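Local coordinates for protein BexL (Amycolatopsis orientalis, PDB 4XRW) that probably acts as a di-domain aromatase/cyclase that cyclises and aromatises a polyketide chain in the type II BE-7585A biosynthetic pathway, at residues I28-P33 / A123-L128. Residues are numbered along the deposited sequence; the frame is centred on the assembly and turned at random.
Sequences ILVDAP and AKVRLL
Val30 O is gripped twice: Ala123 N reaches it from the facing strand at 2.8 Å, with 160° at the hydrogen, and Ala32 N adds a weak bond from its own chain, closing the inverse gamma turn centred on Asp31. In the same hydrogen-bonded pair, Val30 N donates to Ala123 O at 2.7 Å. That oxygen also receives a CA-H contact from Leu29, whose CA lies 3.4 Å from Ala123 O. Two residues along, Ile28 and Val125 repeat the reciprocal pattern, with the N-H of Val125 pointing almost straight at Ile28 O (172° at the hydrogen). Ile28, Leu29 and Val30 thus pair with Val125, Lys124 and Ala123 in antiparallel register, joining edge strand 22-30 to strand 123-133 in the helix-grip fold.

On the face bearing Val30 and Val125, the two CG2 methyls meet 3.9 Å apart. In both valines CG1 lies anti to the backbone N (chi1 175° in Val30), which turns CG2, anti to the carbonyl carbon, toward its counterpart across the strands. Helix 138-166 covers this layer through Val163 and Leu159, and Val37 of helix 34-42 touches both valines. Ala123 CB sits 3.5 Å from Ala32 O, where the chain bends toward Pro33, the N-cap of that helix.

On the reverse face Leu29 CD2 packs against Lys124 CB at 4.0 Å, while the extended lysine chain carries its amine away from the leucine. The contact therefore combines paired backbone bonds with an apolar layer beneath the helices, and Val30 O, held firmly by Ala123 N and weakly by Ala32 N, links the strand's end to the turn leading into helix 34-42.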
# COMPACT_ATOMS: atom_id res chain seq x y z
N ILE A 28 -18.92 -8.77 -8.17
CA ILE A 28 -17.96 -9.27 -9.14
C ILE A 28 -17.62 -10.71 -8.78
O ILE A 28 -17.74 -11.09 -7.62
CB ILE A 28 -16.70 -8.39 -9.19
CG1 ILE A 28 -15.99 -8.54 -10.53
CG2 ILE A 28 -15.78 -8.70 -8.02
CD1 ILE A 28 -15.07 -7.42 -10.88
N LEU A 29 -17.21 -11.51 -9.78
CA LEU A 29 -16.72 -12.86 -9.52
C LEU A 29 -15.22 -12.81 -9.44
O LEU A 29 -14.59 -12.11 -10.23
CB LEU A 29 -17.16 -13.84 -10.62
CG LEU A 29 -18.66 -14.00 -10.85
CD1 LEU A 29 -18.90 -14.81 -12.13
CD2 LEU A 29 -19.33 -14.67 -9.66
N VAL A 30 -14.65 -13.56 -8.50
CA VAL A 30 -13.21 -13.59 -8.28
C VAL A 30 -12.70 -15.05 -8.26
O VAL A 30 -13.29 -15.90 -7.60
CB VAL A 30 -12.83 -12.90 -6.95
CG1 VAL A 30 -11.33 -13.03 -6.67
CG2 VAL A 30 -13.25 -11.41 -6.98
N ASP A 31 -11.60 -15.32 -8.96
CA ASP A 31 -11.11 -16.70 -9.09
C ASP A 31 -10.15 -17.08 -7.95
O ASP A 31 -8.98 -17.42 -8.16
CB ASP A 31 -10.44 -16.91 -10.45
CG ASP A 31 -11.41 -16.74 -11.61
OD1 ASP A 31 -12.63 -17.02 -11.45
OD2 ASP A 31 -10.96 -16.33 -12.70
N ALA A 32 -10.68 -16.99 -6.73
CA ALA A 32 -10.05 -17.52 -5.54
C ALA A 32 -11.18 -18.00 -4.63
O ALA A 32 -12.33 -17.62 -4.82
CB ALA A 32 -9.19 -16.47 -4.83
N PRO A 33 -10.87 -18.88 -3.68
CA PRO A 33 -11.95 -19.38 -2.83
C PRO A 33 -12.48 -18.31 -1.88
O PRO A 33 -11.77 -17.37 -1.56
CB PRO A 33 -11.30 -20.54 -2.07
CG PRO A 33 -9.84 -20.31 -2.17
CD PRO A 33 -9.59 -19.56 -3.43
N ALA A 123 -15.29 -17.28 -6.28
CA ALA A 123 -16.19 -16.66 -5.31
C ALA A 123 -16.87 -15.42 -5.87
O ALA A 123 -16.34 -14.73 -6.72
CB ALA A 123 -15.43 -16.29 -4.05
N LYS A 124 -18.06 -15.17 -5.35
CA LYS A 124 -18.81 -13.96 -5.64
C LYS A 124 -18.62 -12.97 -4.50
O LYS A 124 -18.89 -13.30 -3.34
CB LYS A 124 -20.30 -14.27 -5.82
CG LYS A 124 -21.12 -13.08 -6.26
CD LYS A 124 -22.61 -13.41 -6.25
CE LYS A 124 -23.46 -12.22 -6.63
NZ LYS A 124 -24.92 -12.54 -6.60
N VAL A 125 -18.14 -11.78 -4.84
CA VAL A 125 -17.91 -10.73 -3.86
C VAL A 125 -18.95 -9.66 -4.07
O VAL A 125 -19.06 -9.08 -5.14
CB VAL A 125 -16.51 -10.14 -3.99
CG1 VAL A 125 -16.31 -9.00 -2.96
CG2 VAL A 125 -15.49 -11.23 -3.80
N ARG A 126 -19.75 -9.45 -3.03
CA ARG A 126 -20.77 -8.42 -3.01
C ARG A 126 -20.34 -7.25 -2.13
O ARG A 126 -19.89 -7.47 -1.00
CB ARG A 126 -22.06 -9.00 -2.47
CG ARG A 126 -22.52 -10.23 -3.25
CD ARG A 126 -23.66 -10.88 -2.53
NE ARG A 126 -24.75 -9.96 -2.23
CZ ARG A 126 -25.65 -10.17 -1.29
NH1 ARG A 126 -25.59 -11.28 -0.56
NH2 ARG A 126 -26.61 -9.27 -1.06
N LEU A 127 -20.52 -6.04 -2.64
CA LEU A 127 -20.15 -4.83 -1.93
C LEU A 127 -21.38 -3.96 -1.84
O LEU A 127 -21.87 -3.46 -2.85
CB LEU A 127 -19.00 -4.13 -2.63
CG LEU A 127 -18.59 -2.75 -2.13
CD1 LEU A 127 -18.20 -2.79 -0.67
CD2 LEU A 127 -17.45 -2.18 -3.00
N LEU A 128 -21.89 -3.80 -0.63
CA LEU A 128 -23.08 -3.01 -0.37
C LEU A 128 -22.73 -1.69 0.27
O LEU A 128 -21.80 -1.64 1.08
CB LEU A 128 -24.02 -3.75 0.57
CG LEU A 128 -24.71 -5.00 0.02
CD1 LEU A 128 -23.72 -6.12 -0.29
CD2 LEU A 128 -25.73 -5.46 1.06